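PDB 3LHN: lipoprotein from Shewanella oneidensis, which is of unproven function but, as an NlpE-family lipoprotein with a calycin-like barrel, may bind a lipid or another hydrophobic ligand. Local coordinates for residues 21-25 with 79-84; 27-33 with 96-101. One frame throughout, in Å; residues are numbered along the deposited sequence.

Contact 1 of 2, residues 21-25 with 79-84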
loop_
_atom_site.group_PDB
_atom_site.type_symbol
_atom_site.label_atom_id
_atom_site.label_comp_id
_atom_site.label_asym_id
_atom_site.label_seq_id
_atom_site.Cartn_x
_atom_site.Cartn_y
_atom_site.Cartn_z
ATOM N N ASP A 21 -29.996 -5.612 -16.560
ATOM C CA ASP A 21 -29.324 -5.354 -17.814
ATOM C C ASP A 21 -27.978 -4.755 -17.477
ATOM O O ASP A 21 -27.766 -3.550 -17.486
ATOM C CB ASP A 21 -30.165 -4.401 -18.645
ATOM C CG ASP A 21 -29.587 -4.154 -19.982
ATOM O OD1 ASP A 21 -28.569 -4.703 -20.343
ATOM O OD2 ASP A 21 -30.202 -3.316 -20.713
ATOM N N THR A 22 -27.054 -5.646 -17.156
ATOM C CA THR A 22 -25.756 -5.306 -16.654
ATOM C C THR A 22 -24.619 -6.005 -17.400
ATOM O O THR A 22 -24.838 -7.033 -18.053
ATOM C CB THR A 22 -25.601 -5.743 -15.192
ATOM O OG1 THR A 22 -25.658 -7.168 -15.117
ATOM C CG2 THR A 22 -26.737 -5.124 -14.275
ATOM N N SER A 23 -23.410 -5.470 -17.293
ATOM C CA SER A 23 -22.259 -6.113 -17.870
ATOM C C SER A 23 -22.028 -7.512 -17.291
ATOM O O SER A 23 -21.628 -8.436 -18.024
ATOM C CB SER A 23 -21.020 -5.307 -17.648
ATOM O OG SER A 23 -21.161 -4.055 -18.287
ATOM N N GLN A 24 -22.273 -7.690 -15.988
ATOM C CA GLN A 24 -22.147 -8.960 -15.343
ATOM C C GLN A 24 -22.989 -10.046 -16.035
ATOM O O GLN A 24 -22.562 -11.220 -16.145
ATOM C CB GLN A 24 -22.543 -8.774 -13.876
ATOM C CG GLN A 24 -22.401 -10.000 -13.028
ATOM C CD GLN A 24 -22.768 -9.747 -11.572
ATOM O OE1 GLN A 24 -23.321 -8.710 -11.231
ATOM N NE2 GLN A 24 -22.417 -10.709 -10.717
ATOM N N ASN A 25 -24.160 -9.653 -16.516
ATOM C CA ASN A 25 -25.059 -10.580 -17.175
ATOM C C ASN A 25 -24.842 -10.648 -18.675
ATOM O O ASN A 25 -25.258 -11.624 -19.293
ATOM C CB ASN A 25 -26.512 -10.235 -16.821
ATOM C CG ASN A 25 -26.834 -10.523 -15.362
ATOM O OD1 ASN A 25 -26.164 -11.328 -14.701
ATOM N ND2 ASN A 25 -27.871 -9.814 -14.830
ATOM N N TRP A 79 -19.072 -7.629 -6.979
ATOM C CA TRP A 79 -19.554 -6.693 -7.966
ATOM C C TRP A 79 -20.313 -5.558 -7.325
ATOM O O TRP A 79 -20.980 -5.742 -6.287
ATOM C CB TRP A 79 -20.519 -7.398 -8.922
ATOM C CG TRP A 79 -19.915 -8.480 -9.724
ATOM C CD1 TRP A 79 -19.648 -9.735 -9.302
ATOM C CD2 TRP A 79 -19.580 -8.413 -11.096
ATOM N NE1 TRP A 79 -19.155 -10.454 -10.313
ATOM C CE2 TRP A 79 -19.056 -9.680 -11.426
ATOM C CE3 TRP A 79 -19.607 -7.390 -12.068
ATOM C CZ2 TRP A 79 -18.586 -9.977 -12.649
ATOM C CZ3 TRP A 79 -19.155 -7.705 -13.350
ATOM C CH2 TRP A 79 -18.644 -9.006 -13.609
ATOM N N ASP A 80 -20.237 -4.389 -7.940
ATOM C CA ASP A 80 -21.103 -3.302 -7.511
ATOM C C ASP A 80 -22.586 -3.562 -7.889
ATOM O O ASP A 80 -22.932 -4.481 -8.604
ATOM C CB ASP A 80 -20.588 -1.952 -7.992
ATOM C CG ASP A 80 -20.631 -1.759 -9.500
ATOM O OD1 ASP A 80 -20.906 -2.685 -10.229
ATOM O OD2 ASP A 80 -20.341 -0.613 -9.961
ATOM N N SER A 81 -23.481 -2.745 -7.326
ATOM C CA SER A 81 -24.903 -2.960 -7.547
ATOM C C SER A 81 -25.264 -2.812 -9.031
ATOM O O SER A 81 -26.217 -3.426 -9.501
ATOM C CB SER A 81 -25.749 -2.008 -6.684
ATOM O OG SER A 81 -25.289 -0.670 -6.814
ATOM N N ASN A 82 -24.482 -2.025 -9.769
ATOM C CA ASN A 82 -24.700 -1.857 -11.200
ATOM C C ASN A 82 -24.184 -3.025 -12.033
ATOM O O ASN A 82 -24.406 -3.061 -13.235
ATOM C CB ASN A 82 -23.996 -0.588 -11.666
ATOM C CG ASN A 82 -24.753 0.663 -11.274
ATOM O OD1 ASN A 82 -25.954 0.602 -10.988
ATOM N ND2 ASN A 82 -24.074 1.794 -11.287
ATOM N N GLY A 83 -23.523 -4.004 -11.422
ATOM C CA GLY A 83 -23.010 -5.168 -12.180
ATOM C C GLY A 83 -21.996 -4.795 -13.241
ATOM O O GLY A 83 -21.936 -5.418 -14.274
ATOM N N SER A 84 -21.140 -3.825 -12.920
ATOM C CA SER A 84 -20.195 -3.286 -13.837
ATOM C C SER A 84 -18.746 -3.301 -13.355
ATOM O O SER A 84 -17.815 -3.447 -14.169
ATOM C CB SER A 84 -20.626 -1.820 -14.049
ATOM O OG SER A 84 -19.731 -1.169 -14.852
HETATM O O HOH W 1 -23.582 -2.934 -15.966
HETATM O O HOH W 2 -19.008 -2.594 -17.031
HETATM O O HOH W 3 -24.168 -7.218 -9.147
#
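Residues 21-25 lead into the short helix 23-26, and residues 79-84 form the turn between strands 69-79 and 85-88. The backbones come close at Gln-24 and Gly-83, whose CA atoms are 5.0 Å apart. One direct hydrogen bond joins them, from Gln-24 N to Gly-83 O at 2.9 Å. Ser-23 N sits 3.4 Å from Gly-83 O, but its angle is poor; it donates a hydrogen bond to water 1 instead, which also donates to Asn-82 O.

Both segments are held in shape from within. Thr-22 is the N-cap of the helix, and its OG1 accepts from Asn-25 N at 3.2 Å. Asp-80 to Gly-83 make a type I beta turn, closed by Gly-83 N to Asp-80 O at 2.9 Å. Asp-80 OD1 accepts from Ser-84 N at 2.9 Å. Gly-83 has positive phi, and a CB there would clash with Thr-22 CB.

Gln-24 lies extended over the indole of Trp-79. Its CG is 3.6 Å from the centroid of the six-membered ring, almost on the ring normal, a CH-pi contact. Trp-79 NE1 is hydrogen-bonded to Asn-55 OD1. Water 3 links Gln-24 OE1 to Asp-80 O, and water 2 joins the hydroxyls of Ser-23 and Ser-84. Thr-22 CG2 packs 3.3 Å from Asn-82 O.

The arrangement is a capped N-terminal helical turn docked on a beta hairpin of an antiparallel barrel. This is reminiscent of lipocalins, where a short N-terminal helix precedes the first strand and packs at one end of the barrel.

Contact 2 of 2, residues 27-33 with 96-101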
loop_
_atom_site.group_PDB
_atom_site.type_symbol
_atom_site.label_atom_id
_atom_site.label_comp_id
_atom_site.label_asym_id
_atom_site.label_seq_id
_atom_site.Cartn_x
_atom_site.Cartn_y
_atom_site.Cartn_z
ATOM N N LEU A 27 -21.762 -10.114 -20.468
ATOM C CA LEU A 27 -20.429 -10.434 -20.957
ATOM C C LEU A 27 -19.996 -11.849 -20.598
ATOM O O LEU A 27 -20.355 -12.367 -19.544
ATOM C CB LEU A 27 -19.390 -9.491 -20.345
ATOM C CG LEU A 27 -19.517 -7.997 -20.657
ATOM C CD1 LEU A 27 -18.488 -7.123 -19.952
ATOM C CD2 LEU A 27 -19.417 -7.789 -22.164
ATOM N N ASP A 28 -19.186 -12.441 -21.463
ATOM C CA ASP A 28 -18.520 -13.710 -21.182
ATOM C C ASP A 28 -17.230 -13.268 -20.453
ATOM O O ASP A 28 -16.118 -13.258 -21.005
ATOM C CB ASP A 28 -18.205 -14.539 -22.422
ATOM C CG ASP A 28 -17.476 -15.836 -22.065
ATOM O OD1 ASP A 28 -17.574 -16.242 -20.904
ATOM O OD2 ASP A 28 -16.838 -16.406 -22.970
ATOM N N TRP A 29 -17.392 -12.859 -19.212
ATOM C CA TRP A 29 -16.282 -12.294 -18.415
ATOM C C TRP A 29 -15.389 -13.320 -17.698
ATOM O O TRP A 29 -14.265 -13.012 -17.444
ATOM C CB TRP A 29 -16.739 -11.178 -17.451
ATOM C CG TRP A 29 -17.854 -11.610 -16.511
ATOM C CD1 TRP A 29 -19.194 -11.414 -16.674
ATOM C CD2 TRP A 29 -17.705 -12.371 -15.309
ATOM N NE1 TRP A 29 -19.889 -12.028 -15.668
ATOM C CE2 TRP A 29 -19.004 -12.598 -14.802
ATOM C CE3 TRP A 29 -16.600 -12.903 -14.616
ATOM C CZ2 TRP A 29 -19.233 -13.302 -13.628
ATOM C CZ3 TRP A 29 -16.828 -13.601 -13.463
ATOM C CH2 TRP A 29 -18.145 -13.811 -12.987
ATOM N N PRO A 30 -15.883 -14.509 -17.324
ATOM C CA PRO A 30 -14.936 -15.505 -16.734
ATOM C C PRO A 30 -13.808 -15.756 -17.748
ATOM O O PRO A 30 -14.055 -15.949 -18.916
ATOM C CB PRO A 30 -15.822 -16.736 -16.484
ATOM C CG PRO A 30 -17.178 -16.186 -16.331
ATOM C CD PRO A 30 -17.263 -15.062 -17.360
ATOM N N GLY A 31 -12.587 -15.720 -17.273
ATOM C CA GLY A 31 -11.452 -15.891 -18.138
ATOM C C GLY A 31 -10.208 -15.238 -17.600
ATOM O O GLY A 31 -10.147 -14.841 -16.428
ATOM N N VAL A 32 -9.202 -15.179 -18.460
ATOM C CA VAL A 32 -7.876 -14.748 -18.130
ATOM C C VAL A 32 -7.538 -13.467 -18.848
ATOM O O VAL A 32 -7.710 -13.362 -20.061
ATOM C CB VAL A 32 -6.858 -15.830 -18.542
ATOM C CG1 VAL A 32 -5.403 -15.435 -18.201
ATOM C CG2 VAL A 32 -7.218 -17.183 -17.888
ATOM N N TYR A 33 -7.062 -12.481 -18.129
ATOM C CA TYR A 33 -6.749 -11.149 -18.649
ATOM C C TYR A 33 -5.333 -10.789 -18.331
ATOM O O TYR A 33 -4.847 -11.092 -17.200
ATOM C CB TYR A 33 -7.703 -10.140 -18.002
ATOM C CG TYR A 33 -9.180 -10.418 -18.237
ATOM C CD1 TYR A 33 -9.881 -11.309 -17.405
ATOM C CD2 TYR A 33 -9.873 -9.750 -19.242
ATOM C CE1 TYR A 33 -11.195 -11.586 -17.627
ATOM C CE2 TYR A 33 -11.205 -9.984 -19.462
ATOM C CZ TYR A 33 -11.860 -10.910 -18.638
ATOM O OH TYR A 33 -13.229 -11.117 -18.830
ATOM N N VAL A 96 -15.395 -4.043 -15.797
ATOM C CA VAL A 96 -15.426 -5.251 -16.634
ATOM C C VAL A 96 -16.021 -4.855 -17.978
ATOM O O VAL A 96 -17.152 -4.353 -18.033
ATOM C CB VAL A 96 -16.280 -6.337 -15.962
ATOM C CG1 VAL A 96 -16.302 -7.642 -16.796
ATOM C CG2 VAL A 96 -15.785 -6.632 -14.534
ATOM N N GLY A 97 -15.278 -5.080 -19.054
ATOM C CA GLY A 97 -15.690 -4.655 -20.345
ATOM C C GLY A 97 -15.589 -5.767 -21.377
ATOM O O GLY A 97 -15.255 -6.898 -21.079
ATOM N N GLU A 98 -15.857 -5.432 -22.629
ATOM C CA GLU A 98 -15.763 -6.417 -23.713
ATOM C C GLU A 98 -14.310 -6.837 -23.944
ATOM O O GLU A 98 -13.450 -6.022 -24.385
ATOM C CB GLU A 98 -16.383 -5.870 -25.011
ATOM C CG GLU A 98 -17.884 -5.690 -24.824
ATOM C CD GLU A 98 -18.684 -5.534 -26.085
ATOM O OE1 GLU A 98 -18.281 -6.140 -27.119
ATOM O OE2 GLU A 98 -19.794 -4.933 -25.966
ATOM N N ASN A 99 -14.047 -8.119 -23.684
ATOM C CA ASN A 99 -12.720 -8.712 -23.822
ATOM C C ASN A 99 -11.624 -8.007 -23.015
ATOM O O ASN A 99 -10.459 -8.066 -23.396
ATOM C CB ASN A 99 -12.321 -8.774 -25.278
ATOM C CG ASN A 99 -13.246 -9.685 -26.070
ATOM O OD1 ASN A 99 -13.681 -10.725 -25.562
ATOM N ND2 ASN A 99 -13.526 -9.294 -27.330
ATOM N N GLN A 100 -11.991 -7.321 -21.946
ATOM C CA GLN A 100 -10.982 -6.632 -21.125
ATOM C C GLN A 100 -11.484 -6.278 -19.755
ATOM O O GLN A 100 -12.706 -6.261 -19.471
ATOM C CB GLN A 100 -10.578 -5.339 -21.846
ATOM C CG GLN A 100 -11.665 -4.279 -21.891
ATOM C CD GLN A 100 -11.174 -2.928 -22.364
ATOM O OE1 GLN A 100 -10.563 -2.830 -23.413
ATOM N NE2 GLN A 100 -11.366 -1.906 -21.553
ATOM N N LEU A 101 -10.503 -6.047 -18.898
ATOM C CA LEU A 101 -10.721 -5.398 -17.601
ATOM C C LEU A 101 -9.930 -4.098 -17.588
ATOM O O LEU A 101 -8.823 -4.027 -18.156
ATOM C CB LEU A 101 -10.259 -6.269 -16.452
ATOM C CG LEU A 101 -10.814 -7.664 -16.317
ATOM C CD1 LEU A 101 -10.123 -8.406 -15.162
ATOM C CD2 LEU A 101 -12.328 -7.605 -16.148
HETATM O O HOH W 4 -15.225 -9.458 -19.964
#
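This contact belongs to the end of the calycin-like barrel, where the chain entering strand 31-37 meets the hairpin of strands 93-97 and 100-103. Gly-97 to Gln-100 form the type II turn of that hairpin. Leu-27 CD1 lies 3.4 Å from Gly-97 O and 3.9 Å from Val-96 CG1, while its CD2 is 3.7 Å from Glu-98 CG. Trp-29 CB touches Val-96 CG1 at 3.6 Å. Leu-101 packs over one face of the Tyr-33 ring, with CG 3.7 Å from the centroid in a CH-pi contact. Gln-100 N meets the edge of that ring, 3.7 Å from Tyr-33 CE2. Tyr-33 OH donates to Trp-29 O at 2.6 Å and accepts from water 4, which also donates to Gly-97 O. The contact is therefore mainly apolar. With no direct hydrogen bond across, the polar link between the segments runs through water 4, from Gly-97 O to the Tyr-33 hydroxyl.

Overall arrangement
Contacts 1 and 2 are neighbours, with centres about 13 Å apart. Their segments alternate along the chain: helix 23-26 runs on into the approach to strand 31-37, and strand 85-88 follows 79-84 and pairs with strand 93-97, whose last two residues open segment 96-101. Two probable hydrogen bonds join the contacts, Gln-24 O to Trp-29 NE1 at 2.8 Å and Ser-84 O to Val-96 N at 3.0 Å. The rings of Trp-79 and Trp-29 meet edge-to-face, with CZ2 of Trp-79 3.4 Å from CE2 of Trp-29. Contact 1 lies at the surface, its centre about 15 Å from that of the chain, against about 9 Å for contact 2. No ligand site is established for either.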